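Local coordinates for protein putative oxygenase (Streptomyces coelicolor, PDB 2OG5) that hydroxylates L-asparagine at its beta carbon in an iron(II)- and 2-oxoglutarate-dependent reaction, supplying (2S,3S)-3-hydroxyasparagine for the calcium-dependent lipopeptide antibiotic, at residues A[188-201]-A[295-307]. Sequence-based numbering, arbitrary orientation.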
loop_
_atom_site.group_PDB
_atom_site.type_symbol
_atom_site.label_atom_id
_atom_site.label_comp_id
_atom_site.label_asym_id
_atom_site.label_seq_id
_atom_site.Cartn_x
_atom_site.Cartn_y
_atom_site.Cartn_z
ATOM N N ARG A 188 -1.199 -11.266 -3.624
ATOM C CA ARG A 188 -0.819 -10.086 -2.863
ATOM C C ARG A 188 -1.128 -8.808 -3.651
ATOM O O ARG A 188 -1.235 -8.832 -4.875
ATOM C CB ARG A 188 0.656 -10.160 -2.501
ATOM C CG ARG A 188 1.604 -10.142 -3.678
ATOM C CD ARG A 188 3.002 -10.519 -3.214
ATOM N NE ARG A 188 3.904 -10.787 -4.328
ATOM C CZ ARG A 188 3.967 -11.934 -5.001
ATOM N NH1 ARG A 188 3.181 -12.959 -4.698
ATOM N NH2 ARG A 188 4.835 -12.067 -5.995
ATOM N N PRO A 189 -1.296 -7.680 -2.943
ATOM C CA PRO A 189 -1.635 -6.456 -3.652
ATOM C C PRO A 189 -0.672 -6.148 -4.787
ATOM O O PRO A 189 0.537 -6.354 -4.649
ATOM C CB PRO A 189 -1.536 -5.396 -2.550
ATOM C CG PRO A 189 -1.861 -6.143 -1.315
ATOM C CD PRO A 189 -1.220 -7.473 -1.488
ATOM N N ASP A 190 -1.197 -5.622 -5.886
ATOM C CA ASP A 190 -0.364 -5.106 -6.973
ATOM C C ASP A 190 0.080 -3.683 -6.681
ATOM O O ASP A 190 1.243 -3.343 -6.912
ATOM C CB ASP A 190 -1.112 -5.236 -8.284
ATOM C CG ASP A 190 -1.418 -6.689 -8.605
ATOM O OD1 ASP A 190 -0.464 -7.472 -8.781
ATOM O OD2 ASP A 190 -2.609 -7.075 -8.614
ATOM N N PHE A 191 -0.829 -2.861 -6.155
ATOM C CA PHE A 191 -0.478 -1.542 -5.608
ATOM C C PHE A 191 -0.959 -1.431 -4.175
ATOM O O PHE A 191 -2.017 -1.977 -3.828
ATOM C CB PHE A 191 -1.074 -0.388 -6.424
ATOM C CG PHE A 191 -0.671 -0.392 -7.864
ATOM C CD1 PHE A 191 0.564 0.105 -8.265
ATOM C CD2 PHE A 191 -1.534 -0.869 -8.830
ATOM C CE1 PHE A 191 0.933 0.086 -9.590
ATOM C CE2 PHE A 191 -1.168 -0.875 -10.169
ATOM C CZ PHE A 191 0.076 -0.410 -10.541
ATOM N N VAL A 192 -0.203 -0.691 -3.362
ATOM C CA VAL A 192 -0.627 -0.301 -2.023
ATOM C C VAL A 192 -0.756 1.216 -2.005
ATOM O O VAL A 192 0.195 1.922 -2.362
ATOM C CB VAL A 192 0.397 -0.725 -0.963
ATOM C CG1 VAL A 192 -0.041 -0.265 0.441
ATOM C CG2 VAL A 192 0.590 -2.245 -0.995
ATOM N N MET A 193 -1.944 1.698 -1.646
ATOM C CA MET A 193 -2.238 3.130 -1.594
ATOM C C MET A 193 -2.372 3.581 -0.158
ATOM O O MET A 193 -3.084 2.947 0.624
ATOM C CB MET A 193 -3.537 3.431 -2.341
ATOM C CG MET A 193 -3.495 2.976 -3.782
ATOM S SD MET A 193 -4.862 3.621 -4.764
ATOM C CE MET A 193 -6.223 2.848 -3.932
ATOM N N LEU A 194 -1.688 4.679 0.175
ATOM C CA LEU A 194 -1.716 5.255 1.506
ATOM C C LEU A 194 -2.130 6.720 1.410
ATOM O O LEU A 194 -1.384 7.539 0.852
ATOM C CB LEU A 194 -0.327 5.169 2.120
ATOM C CG LEU A 194 0.197 3.762 2.396
ATOM C CD1 LEU A 194 1.691 3.806 2.725
ATOM C CD2 LEU A 194 -0.603 3.139 3.523
ATOM N N LEU A 195 -3.319 7.032 1.920
ATOM C CA LEU A 195 -3.831 8.406 1.939
ATOM C C LEU A 195 -3.614 8.990 3.328
ATOM O O LEU A 195 -4.070 8.426 4.322
ATOM C CB LEU A 195 -5.323 8.434 1.596
ATOM C CG LEU A 195 -6.049 9.780 1.640
ATOM C CD1 LEU A 195 -5.498 10.745 0.578
ATOM C CD2 LEU A 195 -7.550 9.568 1.493
ATOM N N CYS A 196 -2.935 10.130 3.394
ATOM C CA CYS A 196 -2.658 10.754 4.679
ATOM C C CYS A 196 -3.816 11.647 5.107
ATOM O O CYS A 196 -4.194 12.577 4.397
ATOM C CB CYS A 196 -1.376 11.568 4.609
ATOM S SG CYS A 196 -0.993 12.429 6.152
ATOM N N LEU A 197 -4.373 11.350 6.274
ATOM C CA LEU A 197 -5.410 12.185 6.875
ATOM C C LEU A 197 -4.820 13.182 7.866
ATOM O O LEU A 197 -5.248 14.329 7.940
ATOM C CB LEU A 197 -6.439 11.312 7.593
ATOM C CG LEU A 197 -7.253 10.350 6.727
ATOM C CD1 LEU A 197 -8.288 9.630 7.580
ATOM C CD2 LEU A 197 -7.920 11.038 5.550
ATOM N N ARG A 198 -3.838 12.726 8.631
ATOM C CA ARG A 198 -3.191 13.558 9.637
ATOM C C ARG A 198 -1.719 13.162 9.650
ATOM O O ARG A 198 -1.397 11.980 9.747
ATOM C CB ARG A 198 -3.853 13.313 10.993
ATOM C CG ARG A 198 -3.360 14.178 12.118
ATOM C CD ARG A 198 -4.231 14.033 13.355
ATOM N NE ARG A 198 -5.498 14.761 13.234
ATOM C CZ ARG A 198 -6.705 14.275 13.522
ATOM N NH1 ARG A 198 -6.871 13.032 13.957
ATOM N NH2 ARG A 198 -7.763 15.058 13.388
ATOM N N ALA A 199 -0.828 14.138 9.510
ATOM C CA ALA A 199 0.599 13.876 9.538
ATOM C C ALA A 199 1.054 13.500 10.945
ATOM O O ALA A 199 0.407 13.836 11.926
ATOM C CB ALA A 199 1.370 15.089 9.039
ATOM N N ASP A 200 2.174 12.789 11.033
ATOM C CA ASP A 200 2.847 12.584 12.320
ATOM C C ASP A 200 3.305 13.936 12.843
ATOM O O ASP A 200 4.209 14.526 12.266
ATOM C CB ASP A 200 4.072 11.687 12.165
ATOM C CG ASP A 200 4.979 11.693 13.389
ATOM O OD1 ASP A 200 4.498 11.828 14.534
ATOM O OD2 ASP A 200 6.207 11.576 13.194
ATOM N N PRO A 201 2.711 14.419 13.946
ATOM C CA PRO A 201 3.098 15.742 14.425
ATOM C C PRO A 201 4.509 15.800 15.007
ATOM O O PRO A 201 5.047 16.903 15.165
ATOM C CB PRO A 201 2.068 16.018 15.520
ATOM C CG PRO A 201 1.716 14.692 16.048
ATOM C CD PRO A 201 1.700 13.805 14.828
ATOM N N ARG A 295 7.707 12.054 4.534
ATOM C CA ARG A 295 6.768 12.337 5.606
ATOM C C ARG A 295 5.480 12.815 4.949
ATOM O O ARG A 295 5.427 13.914 4.396
ATOM C CB ARG A 295 7.288 13.408 6.556
ATOM C CG ARG A 295 6.314 13.719 7.658
ATOM C CD ARG A 295 6.890 14.717 8.622
ATOM N NE ARG A 295 5.881 15.169 9.569
ATOM C CZ ARG A 295 5.228 16.327 9.480
ATOM N NH1 ARG A 295 5.456 17.181 8.491
ATOM N NH2 ARG A 295 4.339 16.637 10.401
ATOM N N LEU A 296 4.449 11.988 4.992
ATOM C CA LEU A 296 3.205 12.318 4.312
ATOM C C LEU A 296 2.453 13.426 5.046
ATOM O O LEU A 296 2.498 13.508 6.277
ATOM C CB LEU A 296 2.335 11.063 4.191
ATOM C CG LEU A 296 2.902 9.970 3.274
ATOM C CD1 LEU A 296 2.162 8.640 3.498
ATOM C CD2 LEU A 296 2.836 10.416 1.823
ATOM N N LEU A 297 1.772 14.268 4.276
ATOM C CA LEU A 297 0.971 15.373 4.791
ATOM C C LEU A 297 -0.487 15.179 4.383
ATOM O O LEU A 297 -0.781 14.484 3.411
ATOM C CB LEU A 297 1.466 16.702 4.209
ATOM C CG LEU A 297 2.925 17.063 4.499
ATOM C CD1 LEU A 297 3.312 18.319 3.728
ATOM C CD2 LEU A 297 3.134 17.235 5.994
ATOM N N PRO A 298 -1.416 15.800 5.113
ATOM C CA PRO A 298 -2.819 15.652 4.770
ATOM C C PRO A 298 -3.115 15.939 3.294
ATOM O O PRO A 298 -2.615 16.917 2.727
ATOM C CB PRO A 298 -3.498 16.665 5.700
ATOM C CG PRO A 298 -2.601 16.691 6.886
ATOM C CD PRO A 298 -1.237 16.644 6.309
ATOM N N GLY A 299 -3.892 15.055 2.671
ATOM C CA GLY A 299 -4.235 15.196 1.261
ATOM C C GLY A 299 -3.226 14.591 0.309
ATOM O O GLY A 299 -3.399 14.692 -0.905
ATOM N N GLU A 300 -2.174 13.977 0.845
ATOM C CA GLU A 300 -1.190 13.291 0.019
ATOM C C GLU A 300 -1.541 11.817 -0.070
ATOM O O GLU A 300 -1.900 11.199 0.931
ATOM C CB GLU A 300 0.223 13.469 0.562
ATOM C CG GLU A 300 0.654 14.915 0.497
ATOM C CD GLU A 300 2.103 15.133 0.836
ATOM O OE1 GLU A 300 2.710 14.227 1.454
ATOM O OE2 GLU A 300 2.619 16.214 0.470
ATOM N N LEU A 301 -1.433 11.280 -1.281
ATOM C CA LEU A 301 -1.709 9.876 -1.582
ATOM C C LEU A 301 -0.464 9.256 -2.192
ATOM O O LEU A 301 -0.072 9.643 -3.291
ATOM C CB LEU A 301 -2.859 9.777 -2.581
ATOM C CG LEU A 301 -3.231 8.391 -3.103
ATOM C CD1 LEU A 301 -3.726 7.514 -1.963
ATOM C CD2 LEU A 301 -4.287 8.484 -4.213
ATOM N N ALA A 302 0.146 8.308 -1.475
ATOM C CA ALA A 302 1.305 7.577 -1.963
ATOM C C ALA A 302 0.798 6.280 -2.549
ATOM O O ALA A 302 -0.011 5.601 -1.918
ATOM C CB ALA A 302 2.281 7.286 -0.837
ATOM N N ILE A 303 1.258 5.939 -3.748
ATOM C CA ILE A 303 0.891 4.678 -4.386
ATOM C C ILE A 303 2.174 3.927 -4.698
ATOM O O ILE A 303 3.030 4.425 -5.436
ATOM C CB ILE A 303 0.084 4.897 -5.669
ATOM C CG1 ILE A 303 -1.145 5.771 -5.396
ATOM C CG2 ILE A 303 -0.336 3.541 -6.290
ATOM C CD1 ILE A 303 -1.918 6.141 -6.668
ATOM N N VAL A 304 2.319 2.751 -4.093
ATOM C CA VAL A 304 3.517 1.933 -4.212
ATOM C C VAL A 304 3.214 0.735 -5.120
ATOM O O VAL A 304 2.207 0.062 -4.947
ATOM C CB VAL A 304 3.959 1.429 -2.826
ATOM C CG1 VAL A 304 5.208 0.584 -2.925
ATOM C CG2 VAL A 304 4.178 2.622 -1.856
ATOM N N ASP A 305 4.054 0.521 -6.123
ATOM C CA ASP A 305 3.959 -0.641 -6.990
ATOM C C ASP A 305 4.588 -1.815 -6.267
ATOM O O ASP A 305 5.807 -1.947 -6.187
ATOM C CB ASP A 305 4.662 -0.362 -8.316
ATOM C CG ASP A 305 4.500 -1.492 -9.312
ATOM O OD1 ASP A 305 4.191 -2.622 -8.866
ATOM O OD2 ASP A 305 4.702 -1.262 -10.533
ATOM N N ASN A 306 3.735 -2.667 -5.719
ATOM C CA ASN A 306 4.150 -3.762 -4.858
ATOM C C ASN A 306 4.804 -4.911 -5.606
ATOM O O ASN A 306 5.294 -5.855 -4.962
ATOM C CB ASN A 306 2.930 -4.278 -4.075
ATOM C CG ASN A 306 3.304 -5.155 -2.883
ATOM O OD1 ASN A 306 4.200 -4.811 -2.094
ATOM N ND2 ASN A 306 2.594 -6.274 -2.722
ATOM N N ARG A 307 4.812 -4.855 -6.939
ATOM C CA ARG A 307 5.541 -5.855 -7.740
ATOM C C ARG A 307 7.049 -5.591 -7.733
ATOM O O ARG A 307 7.840 -6.534 -7.858
ATOM C CB ARG A 307 5.084 -5.854 -9.208
ATOM C CG ARG A 307 3.820 -6.631 -9.556
ATOM C CD ARG A 307 2.551 -5.857 -9.326
ATOM N NE ARG A 307 2.493 -4.582 -10.035
ATOM C CZ ARG A 307 1.889 -4.356 -11.200
ATOM N NH1 ARG A 307 1.221 -5.304 -11.832
ATOM N NH2 ARG A 307 1.931 -3.147 -11.733
HETATM O O HOH W 1 5.754 -8.541 -4.163
HETATM O O HOH W 2 2.998 11.891 8.467
#
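The R307 guanidinium has CB of D190 over one face and CG of D305 in plane at its edge. NH2 of R307 comes in obliquely to the F191 ring, 3.5 Å from CZ of F191, the planes 60° apart, while O of V304 lies at the ring edge near its plane. At the far end, the R295 guanidinium carries the methyl of A199 on one face and the carbonyl oxygen of D200 at its edge; NE and NH2 of R295 both hydrogen-bond that oxygen, NH2 to O at 2.8 Å. Between them, 191-196 and 301-305 run antiparallel as neighbouring strands of the larger sheet of the jelly-roll core. V192 pairs with V304 and L194 with A302, each couple joined by two backbone hydrogen bonds, and C196 N continues the ladder to E300 O.

One face carries F191, M193, L195, L301, I303 and D305. There M193 and I303 lie side by side, CG to CG1 4.0 Å, and helix 128-140 packs over M193 and L301. The other face, with V192, L194, A302 and V304, looks to strand 207-211 and the active site: V192 sits beside E181 and L194 beside R329, both asparagine-binding.

A type II turn, 297-300, leads into strand 301-305, and G299 N hydrogen-bonds C196 O. Past the other end, D305 OD1 makes an Asx turn with R307 N, R307 NE makes a salt bridge to the same oxygen (2.8 Å) from the opposite face, and D305 OD2 hydrogen-bonds S94 OG. N306, its CG anti to the backbone N (chi1 -164°), takes the N-H of E181, an iron ligand, on OD1, while its ND2 reaches P189 O at 2.8 Å, that oxygen almost in the amide plane.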